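Local coordinates for protein agmatinase (Burkholderia thailandensis, PDB 4DZ4) that probably hydrolyses agmatine to putrescine and urea at a two-manganese centre, as a member of the agmatinase branch of the arginase family, at residues H161-C166 with D246-D251; S64-G69 with V288-P293; I202-D207 with T260-G265. All coordinates share one frame; numbering follows the deposited sequence.

Contact 1: residues H161-C166 with D246-D251; sequences HFDAHC and DIDCLD. With MN (manganese (II) ion), chain Q; MN (manganese (II) ion), chain P.
Asp-163 reaches across to Asp-246, and the two carboxylates share both manganese ions, their planes turned 73° apart. Asp-163 uses one oxygen for each metal: OD1 binds the ion in chain Q at 2.1 Å and OD2 the ion in chain P at 2.2 Å. Asp-246 bridges with a single atom instead, OD2 lying 2.2 Å from the chain Q ion and 2.6 Å from the chain P ion. Asp-248 is a bidentate ligand of the chain Q ion, its CG set between the backbone N and the carbonyl carbon (chi1 78°), which brings the carboxylate to the metal. His-165 ND1 and a water that bridges to the second ion complete this shell. Short oxygen pairs such as Asp-163 OD1 to Asp-248 OD2 are therefore held by metal, whose charge probably offsets their repulsion.

A second shell fixes these ligands. His-161 NE2 donates to Asp-163 OD2 at 2.8 Å, and Asp-163 and Asp-246 each close an Asx turn through the backbone N two residues on. Across the contact, Ala-164 N bonds Asp-248 OD2 at 3.1 Å, while Asp-246 N bonds Phe-162 O. Small Cys-249 sets its SG against Phe-162 CB at 3.9 Å.

His-139 and Asp-167 also bind the chain P ion. The ligands leave the C-terminal ends of the adjacent parallel strands 158-162 and 240-246, with Phe-162 packed on helix 268-276 and Ile-247 on helix 300-323.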
ATOM      1  N   HIS B 161     -18.077  24.924 -10.669  1.00 10.86           N
ATOM      2  CA  HIS B 161     -18.018  23.464 -10.445  1.00 10.48           C
ATOM      3  C   HIS B 161     -16.757  22.885 -11.044  1.00 10.60           C
ATOM      4  O   HIS B 161     -16.578  22.939 -12.257  1.00 11.01           O
ATOM      5  CB  HIS B 161     -19.292  22.899 -11.062  1.00 10.74           C
ATOM      6  CG  HIS B 161     -19.387  21.390 -11.102  1.00 10.49           C
ATOM      7  ND1 HIS B 161     -20.243  20.761 -11.951  1.00 10.92           N
ATOM      8  CD2 HIS B 161     -18.769  20.397 -10.361  1.00 10.31           C
ATOM      9  CE1 HIS B 161     -20.156  19.429 -11.776  1.00 10.44           C
ATOM     10  NE2 HIS B 161     -19.262  19.196 -10.812  1.00 10.33           N
ATOM     11  N   PHE B 162     -15.845  22.420 -10.188  1.00  9.99           N
ATOM     12  CA  PHE B 162     -14.590  21.817 -10.651  1.00 10.06           C
ATOM     13  C   PHE B 162     -14.785  20.297 -10.610  1.00  9.84           C
ATOM     14  O   PHE B 162     -15.129  19.759  -9.550  1.00  9.61           O
ATOM     15  CB  PHE B 162     -13.436  22.202  -9.726  1.00 10.10           C
ATOM     16  CG  PHE B 162     -13.040  23.646  -9.797  1.00 10.87           C
ATOM     17  CD1 PHE B 162     -11.937  24.051 -10.558  1.00 11.30           C
ATOM     18  CD2 PHE B 162     -13.745  24.607  -9.069  1.00 10.93           C
ATOM     19  CE1 PHE B 162     -11.552  25.393 -10.635  1.00 12.19           C
ATOM     20  CE2 PHE B 162     -13.349  25.955  -9.109  1.00 11.47           C
ATOM     21  CZ  PHE B 162     -12.258  26.345  -9.885  1.00 11.92           C
ATOM     22  N   ASP B 163     -14.561  19.594 -11.725  1.00  9.84           N
ATOM     23  CA  ASP B 163     -14.932  18.174 -11.790  1.00  9.88           C
ATOM     24  C   ASP B 163     -14.490  17.607 -13.110  1.00  9.83           C
ATOM     25  O   ASP B 163     -14.526  18.312 -14.127  1.00 10.13           O
ATOM     26  CB  ASP B 163     -16.468  18.049 -11.707  1.00  9.47           C
ATOM     27  CG  ASP B 163     -16.950  16.736 -11.100  1.00 10.16           C
ATOM     28  OD1 ASP B 163     -16.446  15.653 -11.464  1.00 10.19           O
ATOM     29  OD2 ASP B 163     -17.923  16.798 -10.315  1.00  9.88           O
ATOM     30  N   ALA B 164     -14.132  16.331 -13.113  1.00  9.54           N
ATOM     31  CA  ALA B 164     -14.029  15.599 -14.383  1.00  9.33           C
ATOM     32  C   ALA B 164     -15.411  15.332 -15.001  1.00  9.50           C
ATOM     33  O   ALA B 164     -15.496  15.020 -16.195  1.00  9.59           O
ATOM     34  CB  ALA B 164     -13.304  14.262 -14.166  1.00  9.40           C
ATOM     35  N   HIS B 165     -16.470  15.428 -14.179  1.00  9.29           N
ATOM     36  CA  HIS B 165     -17.845  15.016 -14.525  1.00  9.58           C
ATOM     37  C   HIS B 165     -18.839  16.170 -14.374  1.00  9.98           C
ATOM     38  O   HIS B 165     -18.823  16.901 -13.403  1.00  9.62           O
ATOM     39  CB  HIS B 165     -18.325  13.890 -13.598  1.00  9.59           C
ATOM     40  CG  HIS B 165     -17.375  12.726 -13.522  1.00  9.86           C
ATOM     41  ND1 HIS B 165     -16.412  12.627 -12.567  1.00 10.19           N
ATOM     42  CD2 HIS B 165     -17.263  11.596 -14.318  1.00 10.44           C
ATOM     43  CE1 HIS B 165     -15.711  11.481 -12.769  1.00 10.22           C
ATOM     44  NE2 HIS B 165     -16.246  10.851 -13.826  1.00 10.47           N
ATOM     45  N   CYS B 166     -19.751  16.272 -15.326  1.00 10.23           N
ATOM     46  CA  CYS B 166     -20.761  17.340 -15.302  1.00 10.90           C
ATOM     47  C   CYS B 166     -21.853  17.110 -14.264  1.00 11.27           C
ATOM     48  O   CYS B 166     -22.491  18.073 -13.787  1.00 11.46           O
ATOM     49  CB  CYS B 166     -21.385  17.489 -16.685  1.00 11.69           C
ATOM     50  SG  CYS B 166     -22.274  16.024 -17.256  1.00 12.38           S
ATOM     51  N   ASP B 246     -14.930  18.968  -6.815  1.00 10.37           N
ATOM     52  CA  ASP B 246     -14.793  17.503  -6.796  1.00 10.20           C
ATOM     53  C   ASP B 246     -13.303  17.240  -7.033  1.00  9.80           C
ATOM     54  O   ASP B 246     -12.773  17.645  -8.045  1.00  9.79           O
ATOM     55  CB  ASP B 246     -15.709  16.904  -7.879  1.00 10.67           C
ATOM     56  CG  ASP B 246     -15.608  15.341  -8.003  1.00 10.83           C
ATOM     57  OD1 ASP B 246     -14.638  14.743  -7.501  1.00 10.79           O
ATOM     58  OD2 ASP B 246     -16.508  14.742  -8.640  1.00 11.52           O
ATOM     59  N   ILE B 247     -12.625  16.624  -6.062  1.00  9.04           N
ATOM     60  CA  ILE B 247     -11.186  16.373  -6.149  1.00  9.43           C
ATOM     61  C   ILE B 247     -10.775  15.609  -7.426  1.00  9.38           C
ATOM     62  O   ILE B 247      -9.634  15.747  -7.888  1.00  9.29           O
ATOM     63  CB  ILE B 247     -10.660  15.701  -4.857  1.00  9.26           C
ATOM     64  CG1 ILE B 247      -9.157  16.052  -4.615  1.00  9.94           C
ATOM     65  CG2 ILE B 247     -10.958  14.180  -4.864  1.00  9.07           C
ATOM     66  CD1 ILE B 247      -8.825  17.528  -4.454  1.00 10.40           C
ATOM     67  N   ASP B 248     -11.709  14.875  -8.033  1.00  9.09           N
ATOM     68  CA  ASP B 248     -11.403  14.177  -9.302  1.00  9.70           C
ATOM     69  C   ASP B 248     -11.266  15.117 -10.506  1.00  9.58           C
ATOM     70  O   ASP B 248     -10.945  14.679 -11.611  1.00  9.84           O
ATOM     71  CB  ASP B 248     -12.354  12.984  -9.562  1.00 10.59           C
ATOM     72  CG  ASP B 248     -13.760  13.386 -10.088  1.00 11.85           C
ATOM     73  OD1 ASP B 248     -14.664  12.527  -9.913  1.00 12.34           O
ATOM     74  OD2 ASP B 248     -13.985  14.494 -10.631  1.00 12.55           O
ATOM     75  N   CYS B 249     -11.488  16.418 -10.277  1.00  9.89           N
ATOM     76  CA  CYS B 249     -11.052  17.450 -11.253  1.00  9.87           C
ATOM     77  C   CYS B 249      -9.520  17.260 -11.517  1.00  9.59           C
ATOM     78  O   CYS B 249      -9.051  17.344 -12.656  1.00  9.55           O
ATOM     79  CB  CYS B 249     -11.296  18.842 -10.659  1.00 10.92           C
ATOM     80  SG  CYS B 249     -10.796  20.155 -11.795  1.00 13.45           S
ATOM     81  N   LEU B 250      -8.778  16.958 -10.456  1.00  8.90           N
ATOM     82  CA  LEU B 250      -7.341  16.766 -10.568  1.00  8.76           C
ATOM     83  C   LEU B 250      -7.064  15.434 -11.265  1.00  8.29           C
ATOM     84  O   LEU B 250      -7.839  14.478 -11.123  1.00  8.56           O
ATOM     85  CB  LEU B 250      -6.681  16.766  -9.168  1.00  9.08           C
ATOM     86  CG  LEU B 250      -6.966  18.026  -8.354  1.00  9.38           C
ATOM     87  CD1 LEU B 250      -6.228  17.984  -7.012  1.00  9.77           C
ATOM     88  CD2 LEU B 250      -6.583  19.285  -9.124  1.00 10.35           C
ATOM     89  N   ASP B 251      -5.981  15.396 -12.030  1.00  8.28           N
ATOM     90  CA  ASP B 251      -5.540  14.146 -12.620  1.00  7.96           C
ATOM     91  C   ASP B 251      -5.357  13.094 -11.532  1.00  7.85           C
ATOM     92  O   ASP B 251      -4.950  13.435 -10.435  1.00  7.61           O
ATOM     93  CB  ASP B 251      -4.232  14.331 -13.392  1.00  8.51           C
ATOM     94  CG  ASP B 251      -3.952  13.126 -14.296  1.00  8.80           C
ATOM     95  OD1 ASP B 251      -4.495  13.056 -15.420  1.00  9.06           O
ATOM     96  OD2 ASP B 251      -3.270  12.205 -13.812  1.00  9.49           O
TER
HETATM   97 MN    MN Q 402     -16.361  13.745 -10.551  1.00 13.04          MN
HETATM   98 MN    MN P 401     -18.967  15.164  -9.289  0.78 14.69          MN
HETATM   99  O   HOH W   1     -18.422  13.629 -10.356  1.00 13.72           O

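Contact 2: residues S64-G69 with V288-P293; sequences SGARLG and VVEVAP. With EDO (1,2-ethanediol), chain C.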
ATOM      1  N   SER B  64     -16.708   2.920  -3.633  1.00  9.19           N
ATOM      2  CA  SER B  64     -17.158   3.587  -2.399  1.00  9.35           C
ATOM      3  C   SER B  64     -15.914   3.955  -1.580  1.00  9.21           C
ATOM      4  O   SER B  64     -14.817   3.453  -1.816  1.00 10.13           O
ATOM      5  CB  SER B  64     -18.066   2.663  -1.578  1.00  9.57           C
ATOM      6  OG  SER B  64     -17.514   1.347  -1.509  1.00 10.67           O
ATOM      7  N   GLY B  65     -16.094   4.814  -0.595  1.00  8.45           N
ATOM      8  CA  GLY B  65     -14.981   5.227   0.265  1.00  7.95           C
ATOM      9  C   GLY B  65     -15.040   6.690   0.665  1.00  7.89           C
ATOM     10  O   GLY B  65     -14.378   7.107   1.628  1.00  7.60           O
ATOM     11  N   ALA B  66     -15.792   7.483  -0.083  1.00  7.74           N
ATOM     12  CA  ALA B  66     -15.894   8.912   0.236  1.00  7.96           C
ATOM     13  C   ALA B  66     -16.523   9.187   1.579  1.00  8.03           C
ATOM     14  O   ALA B  66     -16.438  10.313   2.076  1.00  8.00           O
ATOM     15  CB  ALA B  66     -16.625   9.667  -0.870  1.00  8.29           C
ATOM     16  N   ARG B  67     -17.154   8.187   2.198  1.00  8.41           N
ATOM     17  CA  ARG B  67     -17.699   8.413   3.543  1.00  8.41           C
ATOM     18  C   ARG B  67     -16.612   8.828   4.560  1.00  8.55           C
ATOM     19  O   ARG B  67     -16.902   9.503   5.533  1.00  8.62           O
ATOM     20  CB  ARG B  67     -18.483   7.178   4.043  1.00  8.73           C
ATOM     21  CG  ARG B  67     -17.611   5.956   4.318  1.00  8.87           C
ATOM     22  CD  ARG B  67     -18.448   4.813   4.955  1.00  9.27           C
ATOM     23  NE  ARG B  67     -19.470   4.359   4.001  1.00  9.71           N
ATOM     24  CZ  ARG B  67     -20.350   3.398   4.224  1.00  9.99           C
ATOM     25  NH1 ARG B  67     -20.325   2.707   5.367  1.00 10.30           N
ATOM     26  NH2 ARG B  67     -21.251   3.116   3.284  1.00 10.34           N
ATOM     27  N   LEU B  68     -15.373   8.392   4.340  1.00  8.49           N
ATOM     28  CA  LEU B  68     -14.279   8.729   5.216  1.00  8.92           C
ATOM     29  C   LEU B  68     -13.542  10.016   4.789  1.00  8.68           C
ATOM     30  O   LEU B  68     -12.555  10.419   5.401  1.00  8.78           O
ATOM     31  CB  LEU B  68     -13.317   7.544   5.265  1.00  9.44           C
ATOM     32  CG  LEU B  68     -13.807   6.303   6.031  1.00 10.32           C
ATOM     33  CD1 LEU B  68     -12.861   5.153   5.688  1.00 11.13           C
ATOM     34  CD2 LEU B  68     -13.846   6.559   7.532  1.00 10.91           C
ATOM     35  N   GLY B  69     -14.020  10.644   3.730  1.00  8.45           N
ATOM     36  CA  GLY B  69     -13.371  11.859   3.207  1.00  8.47           C
ATOM     37  C   GLY B  69     -13.179  12.981   4.239  1.00  8.56           C
ATOM     38  O   GLY B  69     -12.110  13.584   4.302  1.00  9.19           O
ATOM     39  N   VAL B 288     -15.857  20.706  -0.843  1.00  9.45           N
ATOM     40  CA  VAL B 288     -14.760  19.972  -1.447  1.00  9.22           C
ATOM     41  C   VAL B 288     -15.111  18.503  -1.220  1.00  8.91           C
ATOM     42  O   VAL B 288     -15.204  18.064  -0.073  1.00  8.83           O
ATOM     43  CB  VAL B 288     -13.424  20.325  -0.771  1.00  9.70           C
ATOM     44  CG1 VAL B 288     -12.283  19.568  -1.456  1.00  9.84           C
ATOM     45  CG2 VAL B 288     -13.203  21.846  -0.790  1.00 10.41           C
ATOM     46  N   VAL B 289     -15.328  17.775  -2.317  1.00  8.44           N
ATOM     47  CA  VAL B 289     -15.964  16.450  -2.230  1.00  8.45           C
ATOM     48  C   VAL B 289     -15.143  15.355  -2.911  1.00  8.54           C
ATOM     49  O   VAL B 289     -14.186  15.640  -3.651  1.00  8.48           O
ATOM     50  CB  VAL B 289     -17.358  16.456  -2.886  1.00  8.43           C
ATOM     51  CG1 VAL B 289     -18.269  17.440  -2.111  1.00  8.95           C
ATOM     52  CG2 VAL B 289     -17.290  16.838  -4.378  1.00  8.75           C
ATOM     53  N   GLU B 290     -15.545  14.115  -2.603  1.00  8.28           N
ATOM     54  CA  GLU B 290     -15.143  12.866  -3.288  1.00  8.51           C
ATOM     55  C   GLU B 290     -13.742  12.388  -2.878  1.00  8.31           C
ATOM     56  O   GLU B 290     -13.194  11.493  -3.525  1.00  8.88           O
ATOM     57  CB  GLU B 290     -15.286  12.972  -4.817  1.00  9.02           C
ATOM     58  CG  GLU B 290     -16.741  13.130  -5.321  1.00 10.05           C
ATOM     59  CD  GLU B 290     -17.562  11.825  -5.348  1.00 10.98           C
ATOM     60  OE1 GLU B 290     -17.072  10.731  -5.018  1.00 12.21           O
ATOM     61  OE2 GLU B 290     -18.740  11.891  -5.707  1.00 11.28           O
ATOM     62  N   VAL B 291     -13.175  12.932  -1.803  1.00  8.12           N
ATOM     63  CA  VAL B 291     -11.930  12.318  -1.280  1.00  7.95           C
ATOM     64  C   VAL B 291     -12.279  10.929  -0.682  1.00  8.13           C
ATOM     65  O   VAL B 291     -13.190  10.825   0.158  1.00  8.41           O
ATOM     66  CB  VAL B 291     -11.260  13.223  -0.233  1.00  7.95           C
ATOM     67  CG1 VAL B 291     -10.078  12.485   0.401  1.00  7.85           C
ATOM     68  CG2 VAL B 291     -10.785  14.562  -0.884  1.00  7.88           C
ATOM     69  N   ALA B 292     -11.577   9.879  -1.137  1.00  8.50           N
ATOM     70  CA  ALA B 292     -11.824   8.504  -0.683  1.00  8.94           C
ATOM     71  C   ALA B 292     -10.491   7.948  -0.161  1.00  9.40           C
ATOM     72  O   ALA B 292      -9.650   7.500  -0.951  1.00  9.35           O
ATOM     73  CB  ALA B 292     -12.386   7.665  -1.840  1.00  8.65           C
ATOM     74  N   PRO B 293     -10.249   8.045   1.158  1.00  9.74           N
ATOM     75  CA  PRO B 293      -8.887   7.783   1.661  1.00  9.70           C
ATOM     76  C   PRO B 293      -8.401   6.330   1.457  1.00  9.43           C
ATOM     77  O   PRO B 293      -7.171   6.089   1.405  1.00  9.69           O
ATOM     78  CB  PRO B 293      -8.978   8.127   3.154  1.00 10.58           C
ATOM     79  CG  PRO B 293     -10.447   8.159   3.460  1.00 10.60           C
ATOM     80  CD  PRO B 293     -11.107   8.655   2.200  1.00 10.41           C
TER
HETATM   81  C1  EDO C 408     -14.469   0.412  -2.126  1.00 21.04           C
HETATM   82  O1  EDO C 408     -13.292  -0.088  -2.619  1.00 21.33           O
HETATM   83  C2  EDO C 408     -15.147   0.748  -3.395  1.00 19.49           C
HETATM   84  O2  EDO C 408     -16.418   0.165  -3.372  1.00 20.07           O
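This is a buried backbone-to-backbone packing contact, without a hydrogen bond between its two segments, where the turn leading into helix 69-76 lies against the loop that leaves strand 282-289. Ala-66 and Ala-292 bring their CA atoms within 4.2 Å. Residues this small suit the place: the methyl CB of Ala-292 rests 3.8 Å from Ala-66 N, while Ala-66 CA approaches Val-291 O at 3.3 Å in a CA-H...O contact with an angle of 157° at the hydrogen. That carbonyl is buried with no conventional partner, and Gly-69 CA lies 3.2 Å from it as well, where a side chain would collide with the oxygen. Gly-65 is suited twice over, since its phi of 143° strains any residue with a CB and Ala-292 CB occupies the space toward which a side chain would point.

In the arginase fold, loops at the C-terminal ends of the strands of the central parallel sheet build the metal site, and residues 288-293 run into one of them. Glu-290 makes this plain: its CB points away from residues 64-69, and its carboxylate OE2 accepts from His-139 N and His-179 ND1, close to the metal ligand Asp-246. Glu-290 meets Ala-66 CB loosely, with both its CA and its carboxylate OE1 at 4.3 Å.

At the far end, the Pro-293 ring lies against Leu-68, its CG 3.4 Å from Leu-68 CB, tighter than usual carbon contact. The Leu-68 side chain also packs on Tyr-295 of one neighbouring subunit and Tyr-29 of another. Arg-67 turns from residues 288-293 to form a salt bridge with Asp-57 and a cation-pi contact with Tyr-29 of that latter subunit.

Contact 3: residues I202-D207 with T260-G265; sequences IRTWND and TPVAGG. With EDO (1,2-ethanediol), chain R.
Arg-203 takes hold of the main chain of residues 262-265 with its guanidinium. NE and NH1 both donate to one oxygen, Val-262 O, each at 2.9 Å, and that oxygen lies in the guanidinium plane at its side edge. The two donors come at the carbonyl differently: NH1 lies in the carbonyl plane, whereas NE stands above it, 56° out. NE also makes a weak bond to Ala-263 O at 3.3 Å. The backbone from Gly-264 to Gly-265 passes over one face of the guanidinium, though how closely is doubtful; Gly-264, with a phi of 94°, suits a residue without CB.

The aliphatic part of Arg-203 does the apolar work. Its CG sits between the backbone N and the carbonyl carbon (chi1 51°) and passes Val-262 CG1 at 3.8 Å, while the chain, extended from CG to NE, carries the polar tip to the backbone beyond. Val-262, branched at CB, offers its other methyl, CG2, to Thr-204 CG2 at 4.2 Å, and the hydroxyl of Thr-204 turns instead to Ala-164 O.

Further out, the remaining guanidinium nitrogen, NH2, bonds Gly-201 O and Cys-249 O, and NH1 has a weak bond to Asp-248 O, which probably helps to stabilise the buried positive charge. Asp-251 OD1 accepts from the N atoms of Gly-264 and Gly-265, holding this backbone in place. A second subunit adds a bond from its Gln-79 to Pro-261 O.

Val-262 also packs near the metal ligand His-165, and Thr-260 touches that histidine. An arginine bound side-on to a main-chain carbonyl thus joins the loops after strands 198-202 and 240-246, beside the binuclear manganese site that characterises the arginase family.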
ATOM      1  N   ILE B 202     -13.780  19.425 -16.939  1.00 10.39           N
ATOM      2  CA  ILE B 202     -14.643  18.391 -17.548  1.00 10.36           C
ATOM      3  C   ILE B 202     -13.896  17.548 -18.574  1.00 10.81           C
ATOM      4  O   ILE B 202     -13.157  18.061 -19.406  1.00 11.15           O
ATOM      5  CB  ILE B 202     -15.918  18.994 -18.187  1.00 10.97           C
ATOM      6  CG1 ILE B 202     -16.772  19.723 -17.122  1.00 10.48           C
ATOM      7  CG2 ILE B 202     -16.709  17.890 -18.928  1.00 10.88           C
ATOM      8  CD1 ILE B 202     -17.374  18.798 -16.042  1.00 10.42           C
ATOM      9  N   ARG B 203     -14.088  16.239 -18.507  1.00 10.25           N
ATOM     10  CA  ARG B 203     -13.470  15.350 -19.487  1.00 10.51           C
ATOM     11  C   ARG B 203     -14.266  14.051 -19.592  1.00 10.90           C
ATOM     12  O   ARG B 203     -13.704  12.970 -19.872  1.00 11.01           O
ATOM     13  CB  ARG B 203     -11.993  15.107 -19.162  1.00 10.48           C
ATOM     14  CG  ARG B 203     -11.694  14.679 -17.738  1.00  9.72           C
ATOM     15  CD  ARG B 203     -10.183  14.719 -17.508  1.00  9.61           C
ATOM     16  NE  ARG B 203      -9.765  14.202 -16.186  1.00  9.17           N
ATOM     17  CZ  ARG B 203      -9.806  14.861 -15.024  1.00  8.87           C
ATOM     18  NH1 ARG B 203      -9.325  14.265 -13.928  1.00  8.58           N
ATOM     19  NH2 ARG B 203     -10.287  16.104 -14.930  1.00  8.51           N
ATOM     20  N   THR B 204     -15.597  14.183 -19.460  1.00 10.86           N
ATOM     21  CA  THR B 204     -16.511  13.078 -19.727  1.00 11.39           C
ATOM     22  C   THR B 204     -17.716  13.625 -20.471  1.00 11.67           C
ATOM     23  O   THR B 204     -17.990  14.839 -20.414  1.00 11.30           O
ATOM     24  CB  THR B 204     -16.991  12.354 -18.451  1.00 11.20           C
ATOM     25  OG1 THR B 204     -17.417  13.299 -17.462  1.00 10.78           O
ATOM     26  CG2 THR B 204     -15.853  11.473 -17.880  1.00 11.31           C
ATOM     27  N   TRP B 205     -18.399  12.733 -21.176  1.00 12.28           N
ATOM     28  CA  TRP B 205     -19.385  13.142 -22.175  1.00 12.88           C
ATOM     29  C   TRP B 205     -20.808  13.121 -21.685  1.00 13.23           C
ATOM     30  O   TRP B 205     -21.247  12.140 -21.088  1.00 13.04           O
ATOM     31  CB  TRP B 205     -19.303  12.244 -23.418  1.00 13.84           C
ATOM     32  CG  TRP B 205     -20.257  12.719 -24.486  1.00 14.63           C
ATOM     33  CD1 TRP B 205     -21.517  12.222 -24.781  1.00 14.97           C
ATOM     34  CD2 TRP B 205     -20.081  13.865 -25.355  1.00 15.26           C
ATOM     35  NE1 TRP B 205     -22.100  12.936 -25.798  1.00 15.86           N
ATOM     36  CE2 TRP B 205     -21.296  13.944 -26.180  1.00 15.79           C
ATOM     37  CE3 TRP B 205     -19.051  14.792 -25.557  1.00 15.65           C
ATOM     38  CZ2 TRP B 205     -21.470  14.925 -27.152  1.00 16.65           C
ATOM     39  CZ3 TRP B 205     -19.243  15.777 -26.545  1.00 16.36           C
ATOM     40  CH2 TRP B 205     -20.416  15.830 -27.325  1.00 16.48           C
ATOM     41  N   ASN B 206     -21.548  14.180 -22.018  1.00 13.45           N
ATOM     42  CA  ASN B 206     -23.011  14.206 -21.838  1.00 14.27           C
ATOM     43  C   ASN B 206     -23.631  14.717 -23.131  1.00 15.08           C
ATOM     44  O   ASN B 206     -23.132  15.676 -23.730  1.00 15.42           O
ATOM     45  CB  ASN B 206     -23.352  15.152 -20.673  1.00 13.70           C
ATOM     46  CG  ASN B 206     -24.816  15.096 -20.233  1.00 13.99           C
ATOM     47  OD1 ASN B 206     -25.696  14.523 -20.885  1.00 15.45           O
ATOM     48  ND2 ASN B 206     -25.082  15.753 -19.105  1.00 13.96           N
ATOM     49  N   ASP B 207     -24.690  14.050 -23.584  1.00 16.47           N
ATOM     50  CA  ASP B 207     -25.446  14.493 -24.765  1.00 17.68           C
ATOM     51  C   ASP B 207     -26.121  15.861 -24.523  1.00 17.65           C
ATOM     52  O   ASP B 207     -26.487  16.566 -25.471  1.00 18.06           O
ATOM     53  CB  ASP B 207     -26.517  13.463 -25.156  1.00 20.11           C
ATOM     54  CG  ASP B 207     -25.935  12.215 -25.818  1.00 22.34           C
ATOM     55  OD1 ASP B 207     -24.829  12.276 -26.424  1.00 22.77           O
ATOM     56  OD2 ASP B 207     -26.617  11.167 -25.751  1.00 23.57           O
ATOM     57  N   THR B 260     -14.084   7.850  -8.817  1.00  9.04           N
ATOM     58  CA  THR B 260     -14.247   7.835 -10.286  1.00  9.46           C
ATOM     59  C   THR B 260     -13.102   8.583 -10.976  1.00  9.53           C
ATOM     60  O   THR B 260     -13.296   9.687 -11.537  1.00  9.94           O
ATOM     61  CB  THR B 260     -15.626   8.409 -10.758  1.00  9.63           C
ATOM     62  OG1 THR B 260     -15.863   9.656 -10.094  1.00 10.58           O
ATOM     63  CG2 THR B 260     -16.767   7.461 -10.425  1.00 10.05           C
ATOM     64  N   PRO B 261     -11.895   7.999 -10.955  1.00  9.27           N
ATOM     65  CA  PRO B 261     -10.714   8.638 -11.538  1.00  9.23           C
ATOM     66  C   PRO B 261     -10.777   8.645 -13.077  1.00  9.23           C
ATOM     67  O   PRO B 261     -11.092   7.603 -13.712  1.00  9.32           O
ATOM     68  CB  PRO B 261      -9.556   7.740 -11.057  1.00  9.46           C
ATOM     69  CG  PRO B 261     -10.169   6.395 -10.807  1.00  9.51           C
ATOM     70  CD  PRO B 261     -11.538   6.742 -10.253  1.00  9.26           C
ATOM     71  N   VAL B 262     -10.414   9.788 -13.664  1.00  8.78           N
ATOM     72  CA  VAL B 262     -10.435   9.935 -15.133  1.00  8.88           C
ATOM     73  C   VAL B 262      -9.103  10.566 -15.570  1.00  8.86           C
ATOM     74  O   VAL B 262      -8.755  11.683 -15.112  1.00  8.75           O
ATOM     75  CB  VAL B 262     -11.598  10.846 -15.602  1.00  9.12           C
ATOM     76  CG1 VAL B 262     -11.668  10.887 -17.123  1.00  9.63           C
ATOM     77  CG2 VAL B 262     -12.934  10.381 -15.023  1.00  9.24           C
ATOM     78  N   ALA B 263      -8.369   9.873 -16.440  1.00  8.58           N
ATOM     79  CA  ALA B 263      -7.059  10.385 -16.883  1.00  8.72           C
ATOM     80  C   ALA B 263      -7.186  11.746 -17.596  1.00  9.09           C
ATOM     81  O   ALA B 263      -8.226  12.032 -18.213  1.00  9.34           O
ATOM     82  CB  ALA B 263      -6.456   9.385 -17.857  1.00  8.55           C
ATOM     83  N   GLY B 264      -6.108  12.531 -17.545  1.00  9.19           N
ATOM     84  CA  GLY B 264      -5.985  13.793 -18.324  1.00  9.37           C
ATOM     85  C   GLY B 264      -6.399  15.057 -17.575  1.00  9.65           C
ATOM     86  O   GLY B 264      -6.776  16.058 -18.203  1.00 10.32           O
ATOM     87  N   GLY B 265      -6.386  15.030 -16.257  1.00  9.33           N
ATOM     88  CA  GLY B 265      -6.948  16.146 -15.475  1.00  9.40           C
ATOM     89  C   GLY B 265      -5.944  17.253 -15.146  1.00  9.98           C
ATOM     90  O   GLY B 265      -4.851  17.334 -15.716  1.00 10.70           O
TER
HETATM   91  C1  EDO R 403     -24.553  10.263 -23.075  1.00 26.14           C
HETATM   92  O1  EDO R 403     -24.944  11.418 -22.276  1.00 23.94           O
HETATM   93  C2  EDO R 403     -23.670   9.252 -22.325  1.00 25.14           C
HETATM   94  O2  EDO R 403     -22.263   9.575 -22.411  1.00 25.02           O

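In the fold
From the N terminus, residues 64-69, just before helix 69-76, are the first to appear, and they pair with residues 288-293 in contact 2, closing the longest loop of the three. Contacts 1 and 3 are both nested inside it. These two cross: the order is 161-166, 202-207, 246-251, 260-265. Contact 1 joins the ends of strands 158-162 and 240-246, and contact 3 ties the loop after 198-202 to the one before helix 268-276. Contacts 1 and 3 touch through the loop of residues 246-265; contacts 1 and 2 meet in a probable hydrogen bond from Ile-247 N to Val-289 O, at the ends of adjacent strands 240-246 and 282-289. Contacts 2 and 3 do not touch.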